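Long-range contact in inactive glucansucrase (PDB 5JBD), which is an inactive glucansucrase of glycosyl hydrolase family 70 that binds a calcium ion: residues L339-E350 / T383-Q394. Sequence-based numbering, arbitrary orientation.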
ATOM      1  N   LEU A 339      -6.427  17.145  -0.310  1.00 20.97           N
ATOM      2  CA  LEU A 339      -5.840  17.396  -1.627  1.00 21.05           C
ATOM      3  C   LEU A 339      -6.010  16.210  -2.576  1.00 21.14           C
ATOM      4  O   LEU A 339      -5.906  15.049  -2.168  1.00 21.56           O
ATOM      5  CB  LEU A 339      -4.352  17.706  -1.525  1.00 21.18           C
ATOM      6  CG  LEU A 339      -3.925  18.830  -0.584  1.00 21.10           C
ATOM      7  CD1 LEU A 339      -2.431  19.084  -0.740  1.00 22.07           C
ATOM      8  CD2 LEU A 339      -4.730  20.090  -0.850  1.00 21.19           C
ATOM      9  N   TYR A 340      -6.270  16.532  -3.835  1.00 20.48           N
ATOM     10  CA  TYR A 340      -6.312  15.574  -4.948  1.00 21.08           C
ATOM     11  C   TYR A 340      -4.878  15.240  -5.411  1.00 21.81           C
ATOM     12  O   TYR A 340      -4.056  16.146  -5.552  1.00 22.40           O
ATOM     13  CB  TYR A 340      -7.134  16.178  -6.136  1.00 21.99           C
ATOM     14  CG  TYR A 340      -6.890  15.463  -7.435  1.00 20.85           C
ATOM     15  CD1 TYR A 340      -7.414  14.200  -7.648  1.00 21.08           C
ATOM     16  CD2 TYR A 340      -6.112  16.034  -8.452  1.00 21.10           C
ATOM     17  CE1 TYR A 340      -7.152  13.500  -8.817  1.00 20.30           C
ATOM     18  CE2 TYR A 340      -5.865  15.351  -9.637  1.00 20.40           C
ATOM     19  CZ  TYR A 340      -6.374  14.074  -9.806  1.00 20.82           C
ATOM     20  OH  TYR A 340      -6.116  13.356 -10.959  1.00 20.72           O
ATOM     21  N   MET A 341      -4.574  13.966  -5.686  1.00 22.04           N
ATOM     22  CA  MET A 341      -3.233  13.596  -6.215  1.00 21.02           C
ATOM     23  C   MET A 341      -3.189  13.724  -7.737  1.00 21.09           C
ATOM     24  O   MET A 341      -3.869  12.983  -8.453  1.00 20.60           O
ATOM     25  CB  MET A 341      -2.833  12.167  -5.805  1.00 22.40           C
ATOM     26  CG  MET A 341      -1.370  11.845  -6.076  1.00 22.75           C
ATOM     27  SD  MET A 341      -0.757  10.345  -5.274  1.00 22.49           S
ATOM     28  CE  MET A 341      -0.831   9.163  -6.617  1.00 21.78           C
ATOM     29  N   ASP A 342      -2.387  14.663  -8.233  1.00 21.13           N
ATOM     30  CA  ASP A 342      -2.285  14.929  -9.678  1.00 21.56           C
ATOM     31  C   ASP A 342      -1.351  13.921 -10.363  1.00 21.51           C
ATOM     32  O   ASP A 342      -0.229  14.252 -10.770  1.00 22.88           O
ATOM     33  CB  ASP A 342      -1.838  16.388  -9.917  1.00 20.96           C
ATOM     34  CG  ASP A 342      -1.872  16.798 -11.382  1.00 20.41           C
ATOM     35  OD1 ASP A 342      -2.519  16.135 -12.235  1.00 20.70           O
ATOM     36  OD2 ASP A 342      -1.261  17.827 -11.687  1.00 20.24           O
ATOM     37  N   SER A 343      -1.835  12.687 -10.499  1.00 21.41           N
ATOM     38  CA  SER A 343      -1.054  11.632 -11.133  1.00 22.04           C
ATOM     39  C   SER A 343      -0.768  11.930 -12.605  1.00 22.08           C
ATOM     40  O   SER A 343       0.258  11.493 -13.138  1.00 21.83           O
ATOM     41  CB  SER A 343      -1.738  10.260 -10.969  1.00 22.11           C
ATOM     42  OG  SER A 343      -2.946  10.157 -11.686  1.00 22.81           O
ATOM     43  N   GLY A 344      -1.684  12.659 -13.262  1.00 21.19           N
ATOM     44  CA  GLY A 344      -1.496  13.104 -14.627  1.00 22.96           C
ATOM     45  C   GLY A 344      -0.168  13.803 -14.851  1.00 23.03           C
ATOM     46  O   GLY A 344       0.503  13.536 -15.838  1.00 22.16           O
ATOM     47  N   GLU A 345       0.213  14.665 -13.904  1.00 22.46           N
ATOM     48  CA  GLU A 345       1.480  15.384 -13.980  1.00 22.97           C
ATOM     49  C   GLU A 345       2.671  14.437 -13.935  1.00 23.07           C
ATOM     50  O   GLU A 345       3.649  14.640 -14.657  1.00 20.75           O
ATOM     51  CB  GLU A 345       1.590  16.443 -12.864  1.00 22.77           C
ATOM     52  CG  GLU A 345       2.922  17.186 -12.764  1.00 24.21           C
ATOM     53  CD  GLU A 345       3.175  18.174 -13.912  1.00 27.42           C
ATOM     54  OE1 GLU A 345       2.229  18.500 -14.651  1.00 28.54           O
ATOM     55  OE2 GLU A 345       4.336  18.618 -14.089  1.00 25.28           O
ATOM     56  N   PHE A 346       2.590  13.422 -13.074  1.00 21.95           N
ATOM     57  CA  PHE A 346       3.646  12.406 -13.005  1.00 22.76           C
ATOM     58  C   PHE A 346       3.851  11.668 -14.335  1.00 22.11           C
ATOM     59  O   PHE A 346       4.983  11.557 -14.816  1.00 20.67           O
ATOM     60  CB  PHE A 346       3.364  11.397 -11.877  1.00 23.21           C
ATOM     61  CG  PHE A 346       4.164  10.132 -11.994  1.00 23.43           C
ATOM     62  CD1 PHE A 346       5.501  10.107 -11.619  1.00 24.34           C
ATOM     63  CD2 PHE A 346       3.587   8.977 -12.510  1.00 23.64           C
ATOM     64  CE1 PHE A 346       6.249   8.934 -11.737  1.00 24.51           C
ATOM     65  CE2 PHE A 346       4.330   7.809 -12.639  1.00 24.82           C
ATOM     66  CZ  PHE A 346       5.658   7.793 -12.263  1.00 24.46           C
ATOM     67  N   TYR A 347       2.758  11.185 -14.932  1.00 22.33           N
ATOM     68  CA  TYR A 347       2.852  10.488 -16.210  1.00 23.22           C
ATOM     69  C   TYR A 347       3.362  11.416 -17.316  1.00 23.30           C
ATOM     70  O   TYR A 347       4.164  11.002 -18.143  1.00 23.26           O
ATOM     71  CB  TYR A 347       1.542   9.795 -16.596  1.00 23.80           C
ATOM     72  CG  TYR A 347       1.237   8.638 -15.670  1.00 24.70           C
ATOM     73  CD1 TYR A 347       2.037   7.484 -15.666  1.00 26.30           C
ATOM     74  CD2 TYR A 347       0.193   8.718 -14.739  1.00 26.61           C
ATOM     75  CE1 TYR A 347       1.785   6.436 -14.778  1.00 26.28           C
ATOM     76  CE2 TYR A 347      -0.068   7.680 -13.855  1.00 26.72           C
ATOM     77  CZ  TYR A 347       0.730   6.542 -13.877  1.00 27.29           C
ATOM     78  OH  TYR A 347       0.457   5.528 -12.992  1.00 25.52           O
ATOM     79  N   THR A 348       2.944  12.677 -17.290  1.00 22.76           N
ATOM     80  CA  THR A 348       3.426  13.656 -18.259  1.00 22.62           C
ATOM     81  C   THR A 348       4.935  13.891 -18.122  1.00 22.14           C
ATOM     82  O   THR A 348       5.673  13.867 -19.120  1.00 23.26           O
ATOM     83  CB  THR A 348       2.638  14.974 -18.135  1.00 22.01           C
ATOM     84  OG1 THR A 348       1.272  14.736 -18.515  1.00 22.13           O
ATOM     85  CG2 THR A 348       3.219  16.057 -19.031  1.00 22.30           C
ATOM     86  N   LEU A 349       5.384  14.121 -16.904  1.00 22.52           N
ATOM     87  CA  LEU A 349       6.815  14.270 -16.646  1.00 23.15           C
ATOM     88  C   LEU A 349       7.599  13.065 -17.180  1.00 23.17           C
ATOM     89  O   LEU A 349       8.603  13.245 -17.871  1.00 23.16           O
ATOM     90  CB  LEU A 349       7.085  14.449 -15.157  1.00 23.33           C
ATOM     91  CG  LEU A 349       6.677  15.800 -14.560  1.00 23.91           C
ATOM     92  CD1 LEU A 349       6.649  15.727 -13.038  1.00 23.02           C
ATOM     93  CD2 LEU A 349       7.603  16.925 -15.008  1.00 24.17           C
ATOM     94  N   GLU A 350       7.125  11.852 -16.893  1.00 23.51           N
ATOM     95  CA  GLU A 350       7.811  10.635 -17.360  1.00 24.26           C
ATOM     96  C   GLU A 350       7.731  10.435 -18.881  1.00 25.69           C
ATOM     97  O   GLU A 350       8.739  10.056 -19.513  1.00 25.08           O
ATOM     98  CB  GLU A 350       7.321   9.384 -16.612  1.00 24.50           C
ATOM     99  CG  GLU A 350       7.630   9.429 -15.108  1.00 23.94           C
ATOM    100  CD  GLU A 350       8.079   8.099 -14.502  1.00 25.47           C
ATOM    101  OE1 GLU A 350       7.585   7.034 -14.930  1.00 23.98           O
ATOM    102  OE2 GLU A 350       8.908   8.136 -13.557  1.00 21.70           O
ATOM    103  N   THR A 383      -7.981  23.032  -8.831  1.00 21.75           N
ATOM    104  CA  THR A 383      -8.231  21.967  -7.865  1.00 22.39           C
ATOM    105  C   THR A 383      -7.034  21.815  -6.919  1.00 21.96           C
ATOM    106  O   THR A 383      -5.921  21.524  -7.396  1.00 21.48           O
ATOM    107  CB  THR A 383      -8.459  20.644  -8.595  1.00 23.01           C
ATOM    108  OG1 THR A 383      -9.545  20.815  -9.503  1.00 22.17           O
ATOM    109  CG2 THR A 383      -8.766  19.508  -7.608  1.00 23.72           C
ATOM    110  N   PRO A 384      -7.244  22.022  -5.585  1.00 21.30           N
ATOM    111  CA  PRO A 384      -6.157  21.830  -4.608  1.00 19.75           C
ATOM    112  C   PRO A 384      -5.551  20.451  -4.741  1.00 20.17           C
ATOM    113  O   PRO A 384      -6.276  19.452  -4.681  1.00 20.91           O
ATOM    114  CB  PRO A 384      -6.869  21.988  -3.248  1.00 19.50           C
ATOM    115  CG  PRO A 384      -8.013  22.882  -3.543  1.00 20.33           C
ATOM    116  CD  PRO A 384      -8.482  22.490  -4.912  1.00 20.71           C
ATOM    117  N   ASN A 385      -4.248  20.386  -4.996  1.00 19.99           N
ATOM    118  CA  ASN A 385      -3.633  19.129  -5.398  1.00 19.08           C
ATOM    119  C   ASN A 385      -2.196  18.996  -4.912  1.00 19.18           C
ATOM    120  O   ASN A 385      -1.543  19.993  -4.580  1.00 19.08           O
ATOM    121  CB  ASN A 385      -3.681  18.949  -6.919  1.00 18.60           C
ATOM    122  CG  ASN A 385      -2.744  19.882  -7.644  1.00 18.35           C
ATOM    123  OD1 ASN A 385      -1.572  19.559  -7.879  1.00 18.09           O
ATOM    124  ND2 ASN A 385      -3.235  21.069  -7.954  1.00 17.79           N
ATOM    125  N   TRP A 386      -1.737  17.750  -4.852  1.00 19.13           N
ATOM    126  CA  TRP A 386      -0.334  17.417  -4.601  1.00 20.35           C
ATOM    127  C   TRP A 386       0.223  16.635  -5.802  1.00 19.82           C
ATOM    128  O   TRP A 386      -0.516  15.935  -6.496  1.00 19.84           O
ATOM    129  CB  TRP A 386      -0.113  16.665  -3.264  1.00 20.24           C
ATOM    130  CG  TRP A 386      -0.779  15.340  -3.059  1.00 19.99           C
ATOM    131  CD1 TRP A 386      -2.124  15.057  -3.113  1.00 19.99           C
ATOM    132  CD2 TRP A 386      -0.137  14.120  -2.662  1.00 20.43           C
ATOM    133  NE1 TRP A 386      -2.345  13.731  -2.812  1.00 21.63           N
ATOM    134  CE2 TRP A 386      -1.148  13.138  -2.514  1.00 20.25           C
ATOM    135  CE3 TRP A 386       1.196  13.761  -2.414  1.00 20.98           C
ATOM    136  CZ2 TRP A 386      -0.866  11.816  -2.144  1.00 21.05           C
ATOM    137  CZ3 TRP A 386       1.473  12.448  -2.035  1.00 21.05           C
ATOM    138  CH2 TRP A 386       0.443  11.490  -1.916  1.00 20.37           C
ATOM    139  N   SER A 387       1.496  16.860  -6.102  1.00 19.47           N
ATOM    140  CA  SER A 387       2.106  16.302  -7.308  1.00 19.21           C
ATOM    141  C   SER A 387       3.472  15.758  -6.945  1.00 19.34           C
ATOM    142  O   SER A 387       4.041  16.128  -5.916  1.00 18.96           O
ATOM    143  CB  SER A 387       2.212  17.373  -8.419  1.00 18.94           C
ATOM    144  OG  SER A 387       2.903  18.530  -7.958  1.00 19.54           O
ATOM    145  N   PHE A 388       4.018  14.923  -7.813  1.00 19.34           N
ATOM    146  CA  PHE A 388       5.289  14.274  -7.536  1.00 20.23           C
ATOM    147  C   PHE A 388       6.025  13.871  -8.807  1.00 20.93           C
ATOM    148  O   PHE A 388       5.407  13.642  -9.854  1.00 20.13           O
ATOM    149  CB  PHE A 388       5.034  13.021  -6.665  1.00 20.60           C
ATOM    150  CG  PHE A 388       4.139  12.020  -7.330  1.00 20.09           C
ATOM    151  CD1 PHE A 388       2.758  12.205  -7.330  1.00 20.57           C
ATOM    152  CD2 PHE A 388       4.670  10.954  -8.030  1.00 20.40           C
ATOM    153  CE1 PHE A 388       1.918  11.311  -7.974  1.00 20.19           C
ATOM    154  CE2 PHE A 388       3.840  10.057  -8.690  1.00 20.27           C
ATOM    155  CZ  PHE A 388       2.469  10.229  -8.648  1.00 20.75           C
ATOM    156  N   VAL A 389       7.351  13.746  -8.671  1.00 22.39           N
ATOM    157  CA  VAL A 389       8.249  13.126  -9.659  1.00 22.79           C
ATOM    158  C   VAL A 389       8.390  11.620  -9.388  1.00 23.73           C
ATOM    159  O   VAL A 389       8.451  10.814 -10.327  1.00 22.42           O
ATOM    160  CB  VAL A 389       9.644  13.800  -9.626  1.00 23.45           C
ATOM    161  CG1 VAL A 389      10.678  13.035 -10.459  1.00 24.26           C
ATOM    162  CG2 VAL A 389       9.545  15.253 -10.121  1.00 23.65           C
ATOM    163  N   THR A 390       8.480  11.249  -8.106  1.00 22.72           N
ATOM    164  CA  THR A 390       8.572   9.836  -7.718  1.00 23.49           C
ATOM    165  C   THR A 390       7.802   9.591  -6.423  1.00 22.33           C
ATOM    166  O   THR A 390       7.686  10.486  -5.594  1.00 22.42           O
ATOM    167  CB  THR A 390      10.049   9.400  -7.498  1.00 23.58           C
ATOM    168  OG1 THR A 390      10.921  10.039  -8.446  1.00 22.37           O
ATOM    169  CG2 THR A 390      10.193   7.876  -7.621  1.00 24.74           C
ATOM    170  N   ASN A 391       7.275   8.384  -6.262  1.00 21.76           N
ATOM    171  CA  ASN A 391       6.874   7.893  -4.947  1.00 21.51           C
ATOM    172  C   ASN A 391       7.317   6.433  -4.776  1.00 22.23           C
ATOM    173  O   ASN A 391       7.884   5.820  -5.698  1.00 23.09           O
ATOM    174  CB  ASN A 391       5.370   8.101  -4.698  1.00 21.59           C
ATOM    175  CG  ASN A 391       4.490   7.308  -5.647  1.00 22.04           C
ATOM    176  OD1 ASN A 391       4.767   6.146  -5.958  1.00 23.05           O
ATOM    177  ND2 ASN A 391       3.406   7.939  -6.106  1.00 20.58           N
ATOM    178  N   HIS A 392       7.085   5.883  -3.594  1.00 22.60           N
ATOM    179  CA  HIS A 392       7.560   4.517  -3.260  1.00 23.78           C
ATOM    180  C   HIS A 392       7.021   3.436  -4.215  1.00 23.67           C
ATOM    181  O   HIS A 392       7.742   2.499  -4.564  1.00 23.73           O
ATOM    182  CB  HIS A 392       7.216   4.156  -1.805  1.00 23.69           C
ATOM    183  CG  HIS A 392       5.750   4.095  -1.532  1.00 25.36           C
ATOM    184  ND1 HIS A 392       4.998   5.215  -1.237  1.00 26.85           N
ATOM    185  CD2 HIS A 392       4.882   3.059  -1.558  1.00 26.72           C
ATOM    186  CE1 HIS A 392       3.740   4.865  -1.067  1.00 27.35           C
ATOM    187  NE2 HIS A 392       3.642   3.561  -1.251  1.00 27.77           N
ATOM    188  N   ASP A 393       5.779   3.596  -4.660  1.00 22.77           N
ATOM    189  CA  ASP A 393       5.165   2.647  -5.602  1.00 24.66           C
ATOM    190  C   ASP A 393       5.772   2.720  -6.996  1.00 24.74           C
ATOM    191  O   ASP A 393       5.903   1.695  -7.674  1.00 26.80           O
ATOM    192  CB  ASP A 393       3.660   2.869  -5.723  1.00 25.13           C
ATOM    193  CG  ASP A 393       2.891   2.342  -4.547  1.00 26.77           C
ATOM    194  OD1 ASP A 393       3.176   1.207  -4.109  1.00 29.02           O
ATOM    195  OD2 ASP A 393       1.981   3.052  -4.082  1.00 25.97           O
ATOM    196  N   GLN A 394       6.148   3.918  -7.438  1.00 23.94           N
ATOM    197  CA  GLN A 394       6.729   4.064  -8.775  1.00 24.84           C
ATOM    198  C   GLN A 394       8.150   3.477  -8.861  1.00 25.17           C
ATOM    199  O   GLN A 394       8.515   2.882  -9.886  1.00 25.80           O
ATOM    200  CB  GLN A 394       6.683   5.522  -9.258  1.00 23.68           C
ATOM    201  CG  GLN A 394       5.267   6.097  -9.329  1.00 24.32           C
ATOM    202  CD  GLN A 394       4.303   5.209 -10.103  1.00 24.18           C
ATOM    203  OE1 GLN A 394       4.637   4.693 -11.163  1.00 24.85           O
ATOM    204  NE2 GLN A 394       3.112   5.015  -9.562  1.00 25.78           N
TER
HETATM  205  O   HOH W   1      -0.042  19.731 -10.208  1.00 20.32           O
HETATM  206  O   HOH W   2       2.449  14.446 -10.090  1.00 21.81           O
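With CG anti to the backbone N (chi1 -168°), Met-341 sets its CG over one face of Trp-386, whose own CG sits between backbone N and carbonyl carbon (chi1 61°). The pair illustrates how neighbouring parallel strands of a TIM-barrel-type fold are locked together, here strands 340-341 and 385-388. Met-341 CG makes a CH-pi contact with the five-membered ring, and SD reaches the six-membered ring obliquely, 3.5 Å from Trp-386 CZ2, a Met-aromatic contact; the indole NE1 is bonded to Asn-320 O. Between the backbones, Tyr-340 N donates to Pro-384 O (3.0 Å), Trp-386 N to Tyr-340 O, and Asp-342 N to Trp-386 O (2.9 Å), the last almost straight. One step further along, water 2 bridges the segments, donating to Asp-342 O and accepting from Phe-388 N. Water 1 donates to Asp-342 OD2 and Asn-385 OD1; Ser-369 also bonds that carboxylate oxygen. Helix 343-354 then brings Phe-346 against Phe-388, their planes 21° apart but slid so that overlap is slight, with Phe-346 CB over the Phe-388 face. Gln-394, held through NE2 by Tyr-323, brings CG within 3.4 Å of Phe-346 CZ, while Val-389 O meets the ring edge 3.2 Å from Phe-346 CE1.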